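Long-range contacts in phosphonopyruvate hydrolase (Variovorax sp., PDB 2DUA), which hydrolyses the carbon-phosphorus bond of 3-phosphonopyruvate to give pyruvate and phosphate, with cobalt, magnesium or manganese as the divalent metal cofactor: residues V152-E157 against A178-I183; R171-E176 against K200-K205. All coordinates share one frame; numbering follows the deposited sequence.

Overall arrangement
The two contacts show how a beta-alpha barrel is built in layers, from a ligand site at the C-terminal ends of its strands to helix packing outside. Contact 1 joins neighbouring parallel strands of the barrel wall, 151-156 and 182-185; contact 2 lies one layer out, where helix 165-177, which links them, meets the turn after helix 193-201. Their centres are 9 Å apart. Y175 bridges them: its CE1 packs 3.7 Å from CG2 of V156, and its O probably accepts a hydrogen bond from N of A180. R155 of contact 1 reaches the oxalate, whereas G172 of contact 2 is about 10 Å (nearest atoms) from the R155 side chain and stands back from the ligand.

Contact 1. Residues V152-E157 against A178-I183; sequences VIARVE and AGADAI. With OXL (oxalate ion), chain C.
D181 turns its carboxylate back on the start of the neighbouring strand: N of V152 donates to OD2 of D181 at 2.9 Å in an almost straight bond (175°), taken on the anti lone pair. The first torsion, chi1 -66°, sets CG beside D181's own backbone N, and that N returns a bond to the carbonyl O of V152, so the two residues grip each other twice. OD2 also forms a salt bridge with R145 and OD1 one with R8, tying the strand's entrance to two arginines. Beyond this clasp the chains run parallel, and N of A154 bonds to O of A182 at 3.1 Å. These are adjacent strands of a TIM barrel, joined by helix 165-177 in a beta-alpha-beta crossover whose helix ends in a Schellman motif at G179. On the face turned to that helix, CB of A154 touches CB of A180 and CD1 of I183, both at 3.9 Å and both on one side of it. I183 also lays its CG2 branch obliquely across CG2 of V156, at 3.7 Å, and Y175 packs on this group. The other face carries I153, whose CG1 lies 4.1 Å from CB of A182. R155, a substrate-binding residue, points away from the neighbouring strand, its aliphatic chain stretched out straight. NH1 of R155 donates to O4 of the oxalate at 3.1 Å, an ion also hydrogen-bonded by W40, S42 and F44. NE meets OE2 of E157 in a salt bridge that lies in the guanidinium plane but comes from above the carboxylate plane. A methionine in place of R155 would probably cost the oxalate its NH1 donor and leave OE2 of E157 without the NE-H it accepts.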
loop_
_atom_site.group_PDB
_atom_site.type_symbol
_atom_site.label_atom_id
_atom_site.label_comp_id
_atom_site.label_asym_id
_atom_site.label_seq_id
_atom_site.Cartn_x
_atom_site.Cartn_y
_atom_site.Cartn_z
ATOM N N VAL A 152 21.690 -1.661 15.154
ATOM C CA VAL A 152 21.832 -0.494 14.268
ATOM C C VAL A 152 23.210 -0.565 13.608
ATOM O O VAL A 152 24.215 -0.530 14.286
ATOM C CB VAL A 152 21.680 0.811 15.095
ATOM C CG1 VAL A 152 21.923 2.036 14.186
ATOM C CG2 VAL A 152 20.302 0.847 15.717
ATOM N N ILE A 153 23.254 -0.709 12.277
ATOM C CA ILE A 153 24.504 -0.815 11.569
ATOM C C ILE A 153 24.714 0.471 10.770
ATOM O O ILE A 153 23.849 0.884 10.047
ATOM C CB ILE A 153 24.504 -2.011 10.588
ATOM C CG1 ILE A 153 24.224 -3.318 11.348
ATOM C CG2 ILE A 153 25.870 -2.100 9.813
ATOM C CD1 ILE A 153 23.935 -4.536 10.471
ATOM N N ALA A 154 25.851 1.125 10.981
ATOM C CA ALA A 154 26.206 2.361 10.272
ATOM C C ALA A 154 27.148 2.000 9.123
ATOM O O ALA A 154 28.215 1.378 9.300
ATOM C CB ALA A 154 26.920 3.368 11.225
ATOM N N ARG A 155 26.745 2.420 7.939
ATOM C CA ARG A 155 27.504 2.159 6.727
ATOM C C ARG A 155 28.321 3.381 6.361
ATOM O O ARG A 155 27.776 4.474 6.129
ATOM C CB ARG A 155 26.557 1.834 5.590
ATOM C CG ARG A 155 27.287 1.693 4.275
ATOM C CD ARG A 155 26.322 1.049 3.280
ATOM N NE ARG A 155 26.966 0.879 1.985
ATOM C CZ ARG A 155 26.653 -0.104 1.126
ATOM N NH1 ARG A 155 25.687 -0.996 1.417
ATOM N NH2 ARG A 155 27.349 -0.224 -0.008
ATOM N N VAL A 156 29.639 3.194 6.327
ATOM C CA VAL A 156 30.596 4.284 6.032
ATOM C C VAL A 156 30.935 4.281 4.513
ATOM O O VAL A 156 31.490 3.296 3.981
ATOM C CB VAL A 156 31.921 4.069 6.886
ATOM C CG1 VAL A 156 33.034 5.108 6.472
ATOM C CG2 VAL A 156 31.601 4.194 8.401
ATOM N N GLU A 157 30.599 5.365 3.824
ATOM C CA GLU A 157 30.839 5.428 2.401
ATOM C C GLU A 157 32.052 6.292 2.064
ATOM O O GLU A 157 32.205 6.685 0.898
ATOM C CB GLU A 157 29.590 5.995 1.691
ATOM C CG GLU A 157 28.396 4.987 1.678
ATOM C CD GLU A 157 28.636 3.860 0.714
ATOM O OE1 GLU A 157 28.597 4.113 -0.509
ATOM O OE2 GLU A 157 28.894 2.729 1.162
ATOM N N ALA A 178 28.552 7.077 18.698
ATOM C CA ALA A 178 27.160 7.490 18.757
ATOM C C ALA A 178 26.194 6.316 19.029
ATOM O O ALA A 178 24.991 6.520 19.178
ATOM C CB ALA A 178 26.802 8.214 17.471
ATOM N N GLY A 179 26.710 5.091 19.141
ATOM C CA GLY A 179 25.801 3.989 19.379
ATOM C C GLY A 179 25.642 2.884 18.321
ATOM O O GLY A 179 24.909 1.901 18.563
ATOM N N ALA A 180 26.377 2.987 17.215
ATOM C CA ALA A 180 26.325 1.978 16.189
ATOM C C ALA A 180 26.836 0.642 16.758
ATOM O O ALA A 180 27.853 0.588 17.490
ATOM C CB ALA A 180 27.133 2.400 14.975
ATOM N N ASP A 181 26.095 -0.417 16.462
ATOM C CA ASP A 181 26.417 -1.771 16.921
ATOM C C ASP A 181 27.410 -2.469 15.972
ATOM O O ASP A 181 28.023 -3.485 16.342
ATOM C CB ASP A 181 25.128 -2.603 16.997
ATOM C CG ASP A 181 24.172 -2.103 18.055
ATOM O OD1 ASP A 181 24.580 -2.068 19.246
ATOM O OD2 ASP A 181 23.009 -1.754 17.743
ATOM N N ALA A 182 27.526 -1.959 14.735
ATOM C CA ALA A 182 28.464 -2.557 13.786
ATOM C C ALA A 182 28.710 -1.512 12.713
ATOM O O ALA A 182 27.908 -0.566 12.556
ATOM C CB ALA A 182 27.877 -3.879 13.150
ATOM N N ILE A 183 29.829 -1.659 12.004
ATOM C CA ILE A 183 30.175 -0.699 10.987
ATOM C C ILE A 183 30.314 -1.456 9.681
ATOM O O ILE A 183 31.049 -2.431 9.608
ATOM C CB ILE A 183 31.549 0.031 11.314
ATOM C CG1 ILE A 183 31.435 0.852 12.632
ATOM C CG2 ILE A 183 31.918 0.929 10.138
ATOM C CD1 ILE A 183 30.220 1.904 12.603
HETATM C C1 OXL C . 22.053 -2.981 -1.339
HETATM C C2 OXL C . 23.203 -2.302 -0.713
HETATM O O1 OXL C . 22.129 -4.256 -1.583
HETATM O O2 OXL C . 23.018 -1.151 -0.213
HETATM O O3 OXL C . 21.053 -2.276 -1.589
HETATM O O4 OXL C . 24.305 -2.890 -0.669
#

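Contact 2. Residues R171-E176 against K200-K205; sequences RGQAYE and KSWPGK
E176 and W202 meet where the carboxylate of the one comes up to the six-membered ring of the other, OE1 lying 3.4 Å from CZ2. The side chain of E176 leaves the helix with CG anti to the backbone N (chi1 173°) and runs straight out, so that OE2 takes a hydrogen bond from N of K205 at 2.9 Å, on its syn side and 18° out of the carboxylate plane. OE1 of E176 rests 3.2 Å from CA of G204. The indole of W202 enters edge-on: CH2 comes within 3.4 Å of C of G172, and Q173 N lies near the same edge. Q173 lies alongside the indole, running the other way, its amide plane turned 74° from the ring, and brings NE2 to CG of P203. NE1 of W202 bonds to O of V206, and the ring packs on I183. A wedged aromatic edge thus joins helix 165-177 to the turn after helix 193-201, while the acid's grip probably depends on the chain path from K205 to V206, whose N adds a weak bond to OE2, rather than on the ammonium: OE2 of E176 is 6.8 Å from NZ of K205.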
loop_
_atom_site.group_PDB
_atom_site.type_symbol
_atom_site.label_atom_id
_atom_site.label_comp_id
_atom_site.label_asym_id
_atom_site.label_seq_id
_atom_site.Cartn_x
_atom_site.Cartn_y
_atom_site.Cartn_z
ATOM N N ARG A 171 35.205 8.263 10.773
ATOM C CA ARG A 171 33.730 8.221 10.766
ATOM C C ARG A 171 33.290 6.955 11.466
ATOM O O ARG A 171 32.411 6.981 12.319
ATOM C CB ARG A 171 33.198 8.305 9.304
ATOM C CG ARG A 171 33.307 9.735 8.768
ATOM C CD ARG A 171 32.938 9.873 7.299
ATOM N NE ARG A 171 32.905 11.287 6.895
ATOM C CZ ARG A 171 31.830 12.084 6.889
ATOM N NH1 ARG A 171 30.624 11.641 7.260
ATOM N NH2 ARG A 171 31.968 13.358 6.526
ATOM N N GLY A 172 33.919 5.834 11.125
ATOM C CA GLY A 172 33.532 4.593 11.785
ATOM C C GLY A 172 33.580 4.745 13.304
ATOM O O GLY A 172 32.622 4.388 14.042
ATOM N N GLN A 173 34.695 5.273 13.821
ATOM C CA GLN A 173 34.785 5.443 15.253
ATOM C C GLN A 173 33.731 6.403 15.803
ATOM O O GLN A 173 33.223 6.188 16.886
ATOM C CB GLN A 173 36.190 5.949 15.656
ATOM C CG GLN A 173 37.270 4.938 15.391
ATOM C CD GLN A 173 38.596 5.391 16.003
ATOM O OE1 GLN A 173 39.177 6.368 15.564
ATOM N NE2 GLN A 173 39.039 4.698 17.041
ATOM N N ALA A 174 33.429 7.465 15.076
ATOM C CA ALA A 174 32.436 8.457 15.535
ATOM C C ALA A 174 31.032 7.841 15.556
ATOM O O ALA A 174 30.209 8.136 16.439
ATOM C CB ALA A 174 32.436 9.653 14.598
ATOM N N TYR A 175 30.762 6.958 14.597
ATOM C CA TYR A 175 29.427 6.342 14.569
ATOM C C TYR A 175 29.298 5.329 15.685
ATOM O O TYR A 175 28.236 5.186 16.303
ATOM C CB TYR A 175 29.197 5.700 13.204
ATOM C CG TYR A 175 29.341 6.663 12.054
ATOM C CD1 TYR A 175 29.460 6.177 10.739
ATOM C CD2 TYR A 175 29.356 8.075 12.252
ATOM C CE1 TYR A 175 29.595 7.059 9.656
ATOM C CE2 TYR A 175 29.484 8.949 11.175
ATOM C CZ TYR A 175 29.601 8.445 9.886
ATOM O OH TYR A 175 29.713 9.290 8.781
ATOM N N GLU A 176 30.390 4.602 15.957
ATOM C CA GLU A 176 30.377 3.624 17.065
ATOM C C GLU A 176 30.164 4.407 18.391
ATOM O O GLU A 176 29.398 4.000 19.261
ATOM C CB GLU A 176 31.729 2.859 17.129
ATOM C CG GLU A 176 31.899 1.940 18.341
ATOM C CD GLU A 176 33.270 1.274 18.400
ATOM O OE1 GLU A 176 34.100 1.447 17.505
ATOM O OE2 GLU A 176 33.542 0.560 19.359
ATOM N N LYS A 200 42.471 -4.053 8.662
ATOM C CA LYS A 200 43.681 -4.133 9.473
ATOM C C LYS A 200 43.784 -2.921 10.444
ATOM O O LYS A 200 44.067 -3.063 11.632
ATOM C CB LYS A 200 44.906 -4.135 8.534
ATOM C CG LYS A 200 46.243 -4.110 9.269
ATOM C CD LYS A 200 46.420 -5.365 10.131
ATOM C CE LYS A 200 47.721 -5.319 10.980
ATOM N NZ LYS A 200 47.989 -6.626 11.682
ATOM N N SER A 201 43.564 -1.735 9.913
ATOM C CA SER A 201 43.618 -0.524 10.685
ATOM C C SER A 201 42.460 -0.295 11.632
ATOM O O SER A 201 42.607 0.455 12.568
ATOM C CB SER A 201 43.737 0.679 9.767
ATOM O OG SER A 201 42.493 0.981 9.189
ATOM N N TRP A 202 41.303 -0.946 11.422
ATOM C CA TRP A 202 40.152 -0.678 12.302
ATOM C C TRP A 202 40.443 -0.831 13.829
ATOM O O TRP A 202 40.665 -1.923 14.308
ATOM C CB TRP A 202 38.957 -1.539 11.845
ATOM C CG TRP A 202 37.738 -1.372 12.696
ATOM C CD1 TRP A 202 37.182 -2.317 13.530
ATOM C CD2 TRP A 202 36.984 -0.156 12.910
ATOM N NE1 TRP A 202 36.155 -1.771 14.243
ATOM C CE2 TRP A 202 36.004 -0.448 13.897
ATOM C CE3 TRP A 202 37.045 1.144 12.371
ATOM C CZ2 TRP A 202 35.087 0.519 14.372
ATOM C CZ3 TRP A 202 36.127 2.124 12.844
ATOM C CH2 TRP A 202 35.167 1.802 13.838
ATOM N N PRO A 203 40.393 0.278 14.604
ATOM C CA PRO A 203 40.657 0.287 16.053
ATOM C C PRO A 203 39.443 0.147 16.988
ATOM O O PRO A 203 39.615 -0.032 18.209
ATOM C CB PRO A 203 41.370 1.637 16.246
ATOM C CG PRO A 203 40.533 2.540 15.377
ATOM C CD PRO A 203 40.240 1.668 14.113
ATOM N N GLY A 204 38.226 0.182 16.431
ATOM C CA GLY A 204 37.029 0.088 17.241
ATOM C C GLY A 204 36.709 -1.257 17.851
ATOM O O GLY A 204 37.304 -2.320 17.503
ATOM N N LYS A 205 35.750 -1.228 18.778
ATOM C CA LYS A 205 35.342 -2.450 19.448
ATOM C C LYS A 205 34.212 -3.205 18.744
ATOM O O LYS A 205 34.154 -4.437 18.838
ATOM C CB LYS A 205 34.943 -2.153 20.878
ATOM C CG LYS A 205 36.052 -1.378 21.608
ATOM C CD LYS A 205 35.694 -1.069 23.076
ATOM C CE LYS A 205 36.969 -0.788 23.921
ATOM N NZ LYS A 205 36.598 -0.386 25.325
#